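Homoprotocatechuate 2,3-dioxygenase (Brevibacterium fuscum, PDB 4Z6M) catalyses the extradiol, oxygen-dependent ring opening of the catechol homoprotocatechuate at an iron(II) ion held by a facial triad. Local coordinates at the interface of chains A and B and the interface of chains A and C. Sequence-based numbering; all coordinates share one arbitrary frame. Chains: chain A/B/C, Homoprotocatechuate 2,3-dioxygenase.

Contact 1: the interface of chains A and B. Residues chain A 226, 229-230, 241, 245; chain B 247, 254, 295-296, 298.
B:Trp296 lies against A:Cys229, A:Asp230 and A:Pro245, and chain A hides 87 Å² of the residue's surface. Followed outward, its CB meets the CD1 methyl of A:Ile241. With CG beside the backbone N (chi1 -50°), the indole turns one face to A:Cys229, whose CB sits over the five-membered ring, 3.2 Å from its centroid (CH-pi). CD1 lies near the backbone O of A:Cys229. The indole NE1 of B:Trp296 gives a hydrogen bond to the carboxylate OD1 of A:Asp230 at 2.9 Å, nearly in the ring plane. Along the six-membered rim, CE3 and CZ3 of B:Trp296 meet A:Pro245 CD, 3.3 Å from CZ3; CZ2 touches CG2 of A:Ile226, which also meets B:Phe254 CE1; and CH2 meets A:Pro245 CG and A:Ile226 CD1.

The same carboxylate is held side-on: B:Arg247 NE donates to A:Asp230 OD1 at 3.0 Å, and B:Arg247 NH2 makes the salt bridge to A:Asp230 OD2 at 2.8 Å. NE and the indole N-H reach OD1 from opposite faces of the carboxylate plane, which should fix its rotation. B:Trp295 NE1 binds the backbone O of A:Asp230.

Chain A contributes mainly helix 222-234, flanked by strands 241-242 and 244-247; chain B supplies the 295-298 loop over its own strands 244-247 and 254-259.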
loop_
_atom_site.group_PDB
_atom_site.type_symbol
_atom_site.label_atom_id
_atom_site.label_comp_id
_atom_site.label_asym_id
_atom_site.label_seq_id
_atom_site.Cartn_x
_atom_site.Cartn_y
_atom_site.Cartn_z
ATOM N N ILE A 226 1.247 -9.934 1.065
ATOM C CA ILE A 226 0.254 -10.392 0.102
ATOM C C ILE A 226 0.919 -10.924 -1.186
ATOM O O ILE A 226 0.528 -11.970 -1.718
ATOM C CB ILE A 226 -0.752 -9.274 -0.246
ATOM C CG1 ILE A 226 -1.466 -8.778 1.020
ATOM C CG2 ILE A 226 -1.761 -9.766 -1.267
ATOM C CD1 ILE A 226 -2.032 -9.885 1.877
ATOM N N CYS A 229 2.182 -14.510 -0.953
ATOM C CA CYS A 229 1.067 -15.421 -1.176
ATOM C C CYS A 229 0.708 -15.556 -2.642
ATOM O O CYS A 229 0.571 -16.669 -3.168
ATOM C CB CYS A 229 -0.167 -14.942 -0.395
ATOM S SG CYS A 229 0.029 -14.865 1.378
ATOM N N ASP A 230 0.602 -14.407 -3.314
ATOM C CA ASP A 230 0.236 -14.405 -4.719
ATOM C C ASP A 230 1.261 -15.171 -5.567
ATOM O O ASP A 230 0.880 -15.920 -6.479
ATOM C CB ASP A 230 0.106 -12.978 -5.226
ATOM C CG ASP A 230 -1.107 -12.239 -4.672
ATOM O OD1 ASP A 230 -2.130 -12.875 -4.360
ATOM O OD2 ASP A 230 -1.038 -10.980 -4.658
ATOM N N ILE A 241 1.885 -22.597 1.893
ATOM C CA ILE A 241 1.355 -21.536 2.759
ATOM C C ILE A 241 0.618 -22.227 3.892
ATOM O O ILE A 241 -0.401 -22.877 3.671
ATOM C CB ILE A 241 0.388 -20.617 2.007
ATOM C CG1 ILE A 241 1.072 -19.925 0.826
ATOM C CG2 ILE A 241 -0.240 -19.600 2.954
ATOM C CD1 ILE A 241 0.133 -19.175 -0.077
ATOM N N PRO A 245 -2.595 -15.042 5.136
ATOM C CA PRO A 245 -2.077 -13.929 5.917
ATOM C C PRO A 245 -3.105 -13.424 6.942
ATOM O O PRO A 245 -4.292 -13.689 6.815
ATOM C CB PRO A 245 -1.791 -12.873 4.861
ATOM C CG PRO A 245 -2.814 -13.131 3.820
ATOM C CD PRO A 245 -3.013 -14.622 3.805
ATOM N N ARG B 247 -7.067 -13.560 -1.960
ATOM C CA ARG B 247 -7.007 -13.300 -3.397
ATOM C C ARG B 247 -7.894 -14.334 -4.048
ATOM O O ARG B 247 -7.746 -15.541 -3.773
ATOM C CB ARG B 247 -5.565 -13.488 -3.880
ATOM C CG ARG B 247 -5.372 -13.487 -5.385
ATOM C CD ARG B 247 -5.476 -12.086 -5.970
ATOM N NE ARG B 247 -4.350 -11.249 -5.537
ATOM C CZ ARG B 247 -4.215 -9.964 -5.838
ATOM N NH1 ARG B 247 -5.167 -9.342 -6.509
ATOM N NH2 ARG B 247 -3.175 -9.284 -5.374
ATOM N N PHE B 254 -8.630 -9.031 -4.942
ATOM C CA PHE B 254 -8.446 -9.150 -3.506
ATOM C C PHE B 254 -9.824 -8.951 -2.876
ATOM O O PHE B 254 -10.606 -8.112 -3.347
ATOM C CB PHE B 254 -7.437 -8.104 -3.055
ATOM C CG PHE B 254 -6.890 -8.316 -1.676
ATOM C CD1 PHE B 254 -5.807 -9.141 -1.459
ATOM C CD2 PHE B 254 -7.476 -7.707 -0.574
ATOM C CE1 PHE B 254 -5.303 -9.314 -0.195
ATOM C CE2 PHE B 254 -6.956 -7.889 0.710
ATOM C CZ PHE B 254 -5.885 -8.709 0.883
ATOM N N TRP B 295 -6.942 -18.129 -4.104
ATOM C CA TRP B 295 -5.715 -18.411 -4.835
ATOM C C TRP B 295 -4.594 -18.953 -3.960
ATOM O O TRP B 295 -3.701 -19.649 -4.457
ATOM C CB TRP B 295 -5.308 -17.105 -5.526
ATOM C CG TRP B 295 -4.062 -17.090 -6.360
ATOM C CD1 TRP B 295 -2.959 -16.344 -6.146
ATOM C CD2 TRP B 295 -3.857 -17.774 -7.591
ATOM N NE1 TRP B 295 -2.047 -16.523 -7.171
ATOM C CE2 TRP B 295 -2.575 -17.403 -8.069
ATOM C CE3 TRP B 295 -4.626 -18.675 -8.338
ATOM C CZ2 TRP B 295 -2.066 -17.871 -9.258
ATOM C CZ3 TRP B 295 -4.094 -19.177 -9.513
ATOM C CH2 TRP B 295 -2.835 -18.778 -9.963
ATOM N N TRP B 296 -4.663 -18.649 -2.657
ATOM C CA TRP B 296 -3.667 -19.069 -1.687
ATOM C C TRP B 296 -4.020 -20.413 -1.070
ATOM O O TRP B 296 -3.274 -20.944 -0.222
ATOM C CB TRP B 296 -3.512 -18.022 -0.602
ATOM C CG TRP B 296 -3.312 -16.629 -1.136
ATOM C CD1 TRP B 296 -2.728 -16.259 -2.312
ATOM C CD2 TRP B 296 -3.707 -15.418 -0.487
ATOM N NE1 TRP B 296 -2.709 -14.883 -2.416
ATOM C CE2 TRP B 296 -3.317 -14.344 -1.316
ATOM C CE3 TRP B 296 -4.354 -15.132 0.716
ATOM C CZ2 TRP B 296 -3.553 -13.010 -0.984
ATOM C CZ3 TRP B 296 -4.582 -13.798 1.044
ATOM C CH2 TRP B 296 -4.201 -12.768 0.189
ATOM N N ASN B 298 -6.548 -21.134 0.815
ATOM C CA ASN B 298 -7.304 -21.131 2.060
ATOM C C ASN B 298 -8.693 -21.733 1.856
ATOM O O ASN B 298 -9.289 -21.597 0.780
ATOM C CB ASN B 298 -7.376 -19.735 2.692
ATOM C CG ASN B 298 -6.108 -19.368 3.434
ATOM O OD1 ASN B 298 -5.474 -20.223 4.053
ATOM N ND2 ASN B 298 -5.726 -18.098 3.368
#

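Contact 2: the interface of chains A and B. Residues chain A 285, 289, 291, 295, 342; chain B 233-234, 236-238.
B:Arg236 meets A:Asp289 end-on, forming a salt bridge in which each terminal nitrogen takes its own carboxylate oxygen: NH1 to OD1 at 2.8 Å and NH2 to OD2 at 2.9 Å. The NH1 bond is nearly straight, 171° at the hydrogen, although the two planes are well turned from each other. NH1 also bonds to the backbone O of A:Thr342. Behind the carboxylate, the backbone N of A:Gln291 donates to OD1 from the face opposite NH1, so two donors from chains A and B fix this oxygen.

The tight part lies over the guanidinium. The A:Gln291 amide stacks on it with the planes 6° apart, and NE2 lies above its centre. An extended chain beyond CG (chi2 -172°) carries this amide across the interface, where A:Gln291 NE2 donates to B:Gly233 O at 2.9 Å. The amide OE1 accepts from B:Ser238 OG. A:Trp295 adds its indole face, against which the backbone of B:Gly233 and B:Ala234 packs at the end of helix 222-234.

At the side chain of A:Thr342 the fit is looser and mediated by solvent. CG2 of A:Thr342 is 3.6 Å from OG of B:Ser238, and water 1 bridges B:Ser238 OG to A:Thr342 OG1, 2.8 Å from each hydroxyl oxygen.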
loop_
_atom_site.group_PDB
_atom_site.type_symbol
_atom_site.label_atom_id
_atom_site.label_comp_id
_atom_site.label_asym_id
_atom_site.label_seq_id
_atom_site.Cartn_x
_atom_site.Cartn_y
_atom_site.Cartn_z
ATOM N N TRP A 285 -3.106 -11.804 27.184
ATOM C CA TRP A 285 -4.338 -12.255 26.539
ATOM C C TRP A 285 -4.809 -13.553 27.156
ATOM O O TRP A 285 -3.985 -14.389 27.546
ATOM C CB TRP A 285 -4.089 -12.513 25.066
ATOM C CG TRP A 285 -3.629 -11.324 24.277
ATOM C CD1 TRP A 285 -2.404 -10.722 24.341
ATOM C CD2 TRP A 285 -4.390 -10.566 23.317
ATOM N NE1 TRP A 285 -2.332 -9.663 23.455
ATOM C CE2 TRP A 285 -3.540 -9.541 22.823
ATOM C CE3 TRP A 285 -5.689 -10.671 22.803
ATOM C CZ2 TRP A 285 -3.950 -8.637 21.857
ATOM C CZ3 TRP A 285 -6.092 -9.746 21.833
ATOM C CH2 TRP A 285 -5.211 -8.769 21.372
ATOM N N ASP A 289 -9.480 -16.247 23.953
ATOM C CA ASP A 289 -9.858 -15.061 23.162
ATOM C C ASP A 289 -9.508 -15.318 21.695
ATOM O O ASP A 289 -8.327 -15.437 21.342
ATOM C CB ASP A 289 -9.075 -13.866 23.716
ATOM C CG ASP A 289 -9.406 -12.546 23.031
ATOM O OD1 ASP A 289 -9.887 -12.569 21.882
ATOM O OD2 ASP A 289 -9.140 -11.505 23.656
ATOM N N GLN A 291 -9.456 -13.539 19.208
ATOM C CA GLN A 291 -8.708 -12.495 18.504
ATOM C C GLN A 291 -7.236 -12.391 18.904
ATOM O O GLN A 291 -6.533 -11.501 18.422
ATOM C CB GLN A 291 -9.401 -11.124 18.632
ATOM C CG GLN A 291 -10.805 -11.104 18.052
ATOM C CD GLN A 291 -11.500 -9.739 17.955
ATOM O OE1 GLN A 291 -12.661 -9.673 17.569
ATOM N NE2 GLN A 291 -10.834 -8.678 18.344
ATOM N N TRP A 295 -6.340 -11.552 14.802
ATOM C CA TRP A 295 -7.216 -10.481 15.273
ATOM C C TRP A 295 -8.579 -10.505 14.585
ATOM O O TRP A 295 -9.572 -10.007 15.124
ATOM C CB TRP A 295 -6.502 -9.164 14.965
ATOM C CG TRP A 295 -7.163 -7.884 15.340
ATOM C CD1 TRP A 295 -7.468 -6.860 14.505
ATOM C CD2 TRP A 295 -7.444 -7.417 16.675
ATOM N NE1 TRP A 295 -7.965 -5.788 15.208
ATOM C CE2 TRP A 295 -7.983 -6.115 16.548
ATOM C CE3 TRP A 295 -7.355 -7.988 17.951
ATOM C CZ2 TRP A 295 -8.358 -5.361 17.655
ATOM C CZ3 TRP A 295 -7.773 -7.225 19.061
ATOM C CH2 TRP A 295 -8.268 -5.936 18.887
ATOM N N THR A 342 -15.477 -14.549 20.969
ATOM C CA THR A 342 -15.225 -13.272 20.294
ATOM C C THR A 342 -15.280 -12.122 21.297
ATOM O O THR A 342 -14.397 -11.283 21.343
ATOM C CB THR A 342 -16.214 -13.037 19.149
ATOM O OG1 THR A 342 -16.096 -14.090 18.175
ATOM C CG2 THR A 342 -15.929 -11.701 18.464
ATOM N N GLY B 233 -12.143 -6.164 14.105
ATOM C CA GLY B 233 -11.467 -6.679 15.285
ATOM C C GLY B 233 -11.524 -5.705 16.470
ATOM O O GLY B 233 -11.843 -6.088 17.600
ATOM N N ALA B 234 -11.232 -4.429 16.201
ATOM C CA ALA B 234 -11.240 -3.436 17.258
ATOM C C ALA B 234 -12.637 -3.238 17.845
ATOM O O ALA B 234 -12.767 -2.948 19.030
ATOM C CB ALA B 234 -10.702 -2.116 16.742
ATOM N N ARG B 236 -14.680 -5.598 18.101
ATOM C CA ARG B 236 -15.004 -6.899 18.681
ATOM C C ARG B 236 -16.209 -7.517 17.982
ATOM O O ARG B 236 -17.071 -8.131 18.609
ATOM C CB ARG B 236 -15.135 -6.791 20.203
ATOM C CG ARG B 236 -13.784 -6.752 20.881
ATOM C CD ARG B 236 -13.213 -8.140 21.051
ATOM N NE ARG B 236 -11.836 -8.088 21.546
ATOM C CZ ARG B 236 -11.101 -9.180 21.757
ATOM N NH1 ARG B 236 -11.639 -10.365 21.551
ATOM N NH2 ARG B 236 -9.837 -9.091 22.136
ATOM N N ILE B 237 -16.218 -7.384 16.650
ATOM C CA ILE B 237 -17.216 -8.018 15.787
ATOM C C ILE B 237 -16.539 -8.860 14.700
ATOM O O ILE B 237 -17.073 -9.018 13.590
ATOM C CB ILE B 237 -18.243 -7.005 15.208
ATOM C CG1 ILE B 237 -17.541 -5.936 14.377
ATOM C CG2 ILE B 237 -19.088 -6.440 16.346
ATOM C CD1 ILE B 237 -18.448 -4.946 13.680
ATOM N N SER B 238 -15.412 -9.480 15.061
ATOM C CA SER B 238 -14.704 -10.345 14.108
ATOM C C SER B 238 -15.533 -11.557 13.711
ATOM O O SER B 238 -15.272 -12.171 12.685
ATOM C CB SER B 238 -13.337 -10.798 14.635
ATOM O OG SER B 238 -13.430 -11.464 15.849
HETATM O O HOH W 1 -13.913 -14.106 16.483
#

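Contact 3: the interface of chains A and C. Residues chain A 273-274, 277, 279-281; chain C 59-60, 134, 137.
Loops meet loops here: residues 273-281 of chain A, between strands 265-270 and 283-286, face the loop residues C:Phe59 and C:Ile60 and the segment holding C:His134 and C:Arg137. The apolar centre is C:Phe59, whose ring receives A:Pro281 CD over the middle of one face, 3.5 Å from the centroid, in a CH-pi contact. C:Ile60 CG2 covers the rim of the opposite face. At the ring edge, CZ touches CB and OD2 of A:Asp277, a carboxylate that also accepts the phenol OH of A:Tyr274 through OD1.

C:Arg137 reaches across with its chain extended from CG to NE (chi2 174°), which brings both terminal nitrogens to chain A. C:Arg137 NH2 donates to the backbone O of A:Tyr274 at 2.7 Å, lying in the carbonyl plane. C:Arg137 NH1 binds the amide OD1 of A:Asn280 at 2.9 Å. The flat guanidinium has CD1 of A:Tyr273 toward the rim of one face and CD1 of C:Phe59 over the centre of the other, while water 2, at its edge, relays NH1 to the O of A:Pro281.

C:His134 lies with its ring face over C:Phe59 CD2, which probably helps to position it. The imidazole C:His134 NE2 donates to the carboxylate OD2 of A:Asp279 at 2.8 Å. The acceptor lies in the imidazole plane, yet the N-H comes from above the carboxylate, 62° out of its plane.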
loop_
_atom_site.group_PDB
_atom_site.type_symbol
_atom_site.label_atom_id
_atom_site.label_comp_id
_atom_site.label_asym_id
_atom_site.label_seq_id
_atom_site.Cartn_x
_atom_site.Cartn_y
_atom_site.Cartn_z
ATOM N N TYR A 273 5.051 -2.708 17.159
ATOM C CA TYR A 273 5.173 -1.415 17.838
ATOM C C TYR A 273 6.476 -1.336 18.647
ATOM O O TYR A 273 7.176 -2.330 18.850
ATOM C CB TYR A 273 3.922 -1.153 18.706
ATOM C CG TYR A 273 3.650 -2.237 19.722
ATOM C CD1 TYR A 273 4.230 -2.189 20.985
ATOM C CD2 TYR A 273 2.830 -3.314 19.423
ATOM C CE1 TYR A 273 4.004 -3.172 21.922
ATOM C CE2 TYR A 273 2.593 -4.318 20.356
ATOM C CZ TYR A 273 3.195 -4.240 21.608
ATOM O OH TYR A 273 3.008 -5.230 22.549
ATOM N N TYR A 274 6.778 -0.126 19.087
ATOM C CA TYR A 274 7.984 0.204 19.849
ATOM C C TYR A 274 7.869 -0.203 21.302
ATOM O O TYR A 274 6.900 0.153 22.004
ATOM C CB TYR A 274 8.265 1.717 19.735
ATOM C CG TYR A 274 9.304 2.235 20.747
ATOM C CD1 TYR A 274 10.668 2.105 20.524
ATOM C CD2 TYR A 274 8.901 2.849 21.919
ATOM C CE1 TYR A 274 11.592 2.572 21.445
ATOM C CE2 TYR A 274 9.819 3.338 22.834
ATOM C CZ TYR A 274 11.172 3.182 22.599
ATOM O OH TYR A 274 12.100 3.612 23.517
ATOM N N ASP A 277 11.052 1.511 25.779
ATOM C CA ASP A 277 11.029 2.114 27.108
ATOM C C ASP A 277 10.956 1.012 28.178
ATOM O O ASP A 277 10.290 -0.005 27.988
ATOM C CB ASP A 277 9.847 3.057 27.267
ATOM C CG ASP A 277 10.001 4.392 26.521
ATOM O OD1 ASP A 277 10.922 4.563 25.689
ATOM O OD2 ASP A 277 9.162 5.284 26.790
ATOM N N ASP A 279 9.497 0.665 31.018
ATOM C CA ASP A 279 8.168 0.445 31.573
ATOM C C ASP A 279 7.109 0.225 30.479
ATOM O O ASP A 279 5.920 0.404 30.692
ATOM C CB ASP A 279 7.769 1.595 32.491
ATOM C CG ASP A 279 7.649 2.934 31.763
ATOM O OD1 ASP A 279 8.092 3.018 30.587
ATOM O OD2 ASP A 279 7.128 3.898 32.375
ATOM N N ASN A 280 7.565 -0.169 29.299
ATOM C CA ASN A 280 6.670 -0.593 28.229
ATOM C C ASN A 280 5.553 -1.451 28.788
ATOM O O ASN A 280 5.828 -2.450 29.450
ATOM C CB ASN A 280 7.428 -1.404 27.209
ATOM C CG ASN A 280 6.556 -1.799 26.048
ATOM O OD1 ASN A 280 6.150 -0.949 25.261
ATOM N ND2 ASN A 280 6.256 -3.075 25.942
ATOM N N PRO A 281 4.285 -1.100 28.500
ATOM C CA PRO A 281 3.216 -1.851 29.144
ATOM C C PRO A 281 3.120 -3.268 28.604
ATOM O O PRO A 281 3.097 -3.470 27.402
ATOM C CB PRO A 281 1.959 -1.053 28.789
ATOM C CG PRO A 281 2.427 0.329 28.488
ATOM C CD PRO A 281 3.803 0.171 27.903
ATOM N N PHE C 59 2.136 5.338 24.533
ATOM C CA PHE C 59 1.568 5.101 25.861
ATOM C C PHE C 59 1.953 6.135 26.888
ATOM O O PHE C 59 1.300 6.206 27.944
ATOM C CB PHE C 59 1.935 3.710 26.402
ATOM C CG PHE C 59 3.392 3.579 26.785
ATOM C CD1 PHE C 59 4.365 3.270 25.856
ATOM C CD2 PHE C 59 3.779 3.801 28.099
ATOM C CE1 PHE C 59 5.691 3.225 26.243
ATOM C CE2 PHE C 59 5.102 3.727 28.484
ATOM C CZ PHE C 59 6.058 3.445 27.548
ATOM N N ILE C 60 3.012 6.904 26.643
ATOM C CA ILE C 60 3.281 8.028 27.542
ATOM C C ILE C 60 2.247 9.143 27.289
ATOM O O ILE C 60 1.485 9.111 26.306
ATOM C CB ILE C 60 4.728 8.556 27.441
ATOM C CG1 ILE C 60 4.999 9.329 26.145
ATOM C CG2 ILE C 60 5.729 7.420 27.635
ATOM C CD1 ILE C 60 6.281 10.159 26.201
ATOM N N HIS C 134 1.011 7.295 32.217
ATOM C CA HIS C 134 0.629 6.405 31.131
ATOM C C HIS C 134 -0.824 6.618 30.767
ATOM O O HIS C 134 -1.651 6.894 31.625
ATOM C CB HIS C 134 0.803 4.946 31.524
ATOM C CG HIS C 134 2.224 4.518 31.723
ATOM N ND1 HIS C 134 2.592 3.188 31.744
ATOM C CD2 HIS C 134 3.355 5.226 31.939
ATOM C CE1 HIS C 134 3.896 3.096 31.921
ATOM N NE2 HIS C 134 4.385 4.319 32.039
ATOM N N ARG C 137 -2.913 3.065 25.318
ATOM C CA ARG C 137 -2.142 2.900 24.095
ATOM C C ARG C 137 -3.117 2.545 22.985
ATOM O O ARG C 137 -3.762 1.501 23.046
ATOM C CB ARG C 137 -1.088 1.793 24.288
ATOM C CG ARG C 137 -0.053 1.773 23.199
ATOM C CD ARG C 137 1.060 0.785 23.463
ATOM N NE ARG C 137 2.218 1.210 22.708
ATOM C CZ ARG C 137 3.471 0.816 22.923
ATOM N NH1 ARG C 137 3.752 -0.132 23.812
ATOM N NH2 ARG C 137 4.460 1.369 22.222
HETATM O O HOH W 2 2.033 -1.965 25.209
#

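Contact 4: the interface of chains A and B. Residues chain A 296-297, 351, 357; chain B 238-239, 241-242.
A:Lys357 sends its ammonium end into a group of backbone carbonyls that includes B:Ile241 O and B:Ser238 O. A:Lys357 NZ donates to the O of B:Ile241 at 2.9 Å, in the carbonyl plane and on a lone pair, with a C=O...N angle of 144°. The O of B:Ser238 is equally near A:Lys357 NZ, at 2.9 Å, and as an acceptor facing an amine it makes a second hydrogen bond across the interface. Within chain A, A:Lys357 NZ also bonds to the O of A:Trp296 at 3.0 Å, so carbonyls of both subunits share one ammonium group, whose positive charge they probably help to stabilise. The chain bends at chi2 (-67°) and runs on extended to NZ, with A:Lys357 CD and CE passing 3.6 and 3.5 Å from the O of B:Ile241.

Apolar and van der Waals contacts are lighter. B:Ile241 CD1 on A:Trp296 CB is the counterpart, with chains exchanged, of the isoleucine-tryptophan contact in contact 1, while CB of B:Ser238 packs on the O of A:Trp296. At the margin, the phenol OH of A:Tyr351 comes within 4.1 Å of CB of B:Asp239.

In the fold, the 3-10 helix 356-358, near the C-terminus, and strand 351-352 of chain A join the 296-297 loop in facing the 3-10 helix 238-240 and strand 241-242 of chain B.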
loop_
_atom_site.group_PDB
_atom_site.type_symbol
_atom_site.label_atom_id
_atom_site.label_comp_id
_atom_site.label_asym_id
_atom_site.label_seq_id
_atom_site.Cartn_x
_atom_site.Cartn_y
_atom_site.Cartn_z
ATOM N N TRP A 296 -8.619 -11.069 13.380
ATOM C CA TRP A 296 -9.839 -11.184 12.583
ATOM C C TRP A 296 -10.629 -12.437 12.905
ATOM O O TRP A 296 -11.688 -12.687 12.305
ATOM C CB TRP A 296 -9.494 -11.132 11.104
ATOM C CG TRP A 296 -8.587 -10.002 10.726
ATOM C CD1 TRP A 296 -8.469 -8.767 11.328
ATOM C CD2 TRP A 296 -7.643 -10.008 9.648
ATOM N NE1 TRP A 296 -7.534 -8.011 10.665
ATOM C CE2 TRP A 296 -7.025 -8.741 9.623
ATOM C CE3 TRP A 296 -7.311 -10.937 8.662
ATOM C CZ2 TRP A 296 -6.059 -8.411 8.688
ATOM C CZ3 TRP A 296 -6.349 -10.617 7.751
ATOM C CH2 TRP A 296 -5.718 -9.379 7.777
ATOM N N GLY A 297 -10.117 -13.221 13.855
ATOM C CA GLY A 297 -10.795 -14.409 14.304
ATOM C C GLY A 297 -10.627 -15.623 13.412
ATOM O O GLY A 297 -11.264 -16.634 13.648
ATOM N N TYR A 351 -17.316 -20.479 20.247
ATOM C CA TYR A 351 -17.064 -21.733 19.529
ATOM C C TYR A 351 -16.807 -22.812 20.558
ATOM O O TYR A 351 -15.951 -22.653 21.410
ATOM C CB TYR A 351 -15.863 -21.576 18.556
ATOM C CG TYR A 351 -16.059 -20.421 17.603
ATOM C CD1 TYR A 351 -16.982 -20.506 16.557
ATOM C CD2 TYR A 351 -15.389 -19.231 17.782
ATOM C CE1 TYR A 351 -17.194 -19.449 15.706
ATOM C CE2 TYR A 351 -15.608 -18.155 16.950
ATOM C CZ TYR A 351 -16.504 -18.266 15.914
ATOM O OH TYR A 351 -16.716 -17.194 15.078
ATOM N N LYS A 357 -15.140 -19.889 12.235
ATOM C CA LYS A 357 -15.480 -19.769 10.816
ATOM C C LYS A 357 -16.029 -21.053 10.195
ATOM O O LYS A 357 -16.015 -21.229 8.970
ATOM C CB LYS A 357 -14.305 -19.243 9.974
ATOM C CG LYS A 357 -13.499 -18.099 10.547
ATOM C CD LYS A 357 -14.240 -16.804 10.664
ATOM C CE LYS A 357 -13.299 -15.668 11.062
ATOM N NZ LYS A 357 -14.009 -14.517 11.647
ATOM N N SER B 238 -15.412 -9.480 15.061
ATOM C CA SER B 238 -14.704 -10.345 14.108
ATOM C C SER B 238 -15.533 -11.557 13.711
ATOM O O SER B 238 -15.272 -12.171 12.685
ATOM C CB SER B 238 -13.337 -10.798 14.635
ATOM O OG SER B 238 -13.430 -11.464 15.849
ATOM N N ASP B 239 -16.511 -11.927 14.557
ATOM C CA ASP B 239 -17.448 -12.995 14.193
ATOM C C ASP B 239 -18.314 -12.652 12.977
ATOM O O ASP B 239 -18.955 -13.536 12.379
ATOM C CB ASP B 239 -18.301 -13.440 15.379
ATOM C CG ASP B 239 -19.095 -12.308 16.034
ATOM O OD1 ASP B 239 -18.650 -11.127 16.065
ATOM O OD2 ASP B 239 -20.160 -12.642 16.607
ATOM N N ILE B 241 -16.892 -11.212 10.330
ATOM C CA ILE B 241 -16.015 -11.494 9.189
ATOM C C ILE B 241 -16.282 -12.953 8.833
ATOM O O ILE B 241 -15.922 -13.845 9.587
ATOM C CB ILE B 241 -14.522 -11.272 9.516
ATOM C CG1 ILE B 241 -14.249 -9.823 9.904
ATOM C CG2 ILE B 241 -13.645 -11.664 8.333
ATOM C CD1 ILE B 241 -12.861 -9.570 10.457
ATOM N N GLU B 242 -16.931 -13.188 7.702
ATOM C CA GLU B 242 -17.293 -14.546 7.332
ATOM C C GLU B 242 -16.112 -15.289 6.727
ATOM O O GLU B 242 -15.859 -16.453 7.037
ATOM C CB GLU B 242 -18.446 -14.536 6.347
ATOM C CG GLU B 242 -18.999 -15.936 6.094
ATOM C CD GLU B 242 -19.885 -16.061 4.881
ATOM O OE1 GLU B 242 -19.672 -15.284 3.925
ATOM O OE2 GLU B 242 -20.782 -16.938 4.897
#

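Contacts 1, 2 and 4 belong to one two-fold A-B interface, and contact 3 to a second two-fold interface, between A and C. All distances here run between C-alpha centres. Contacts 2 and 4 are about 8 Å apart and share B:Ser238, forming a continuous patch; contact 1 lies about 22 and 18 Å from them. Helix 222-234 and the tryptophan pair at 295-296 recur with the chains exchanged: chain A supplies the helix in contact 1 and the tryptophans in contacts 2 and 4. Contact 3 stands about 22 to 33 Å from the others. Chain A thus uses separate surfaces for two neighbours, consistent with the four-copy deposited assembly.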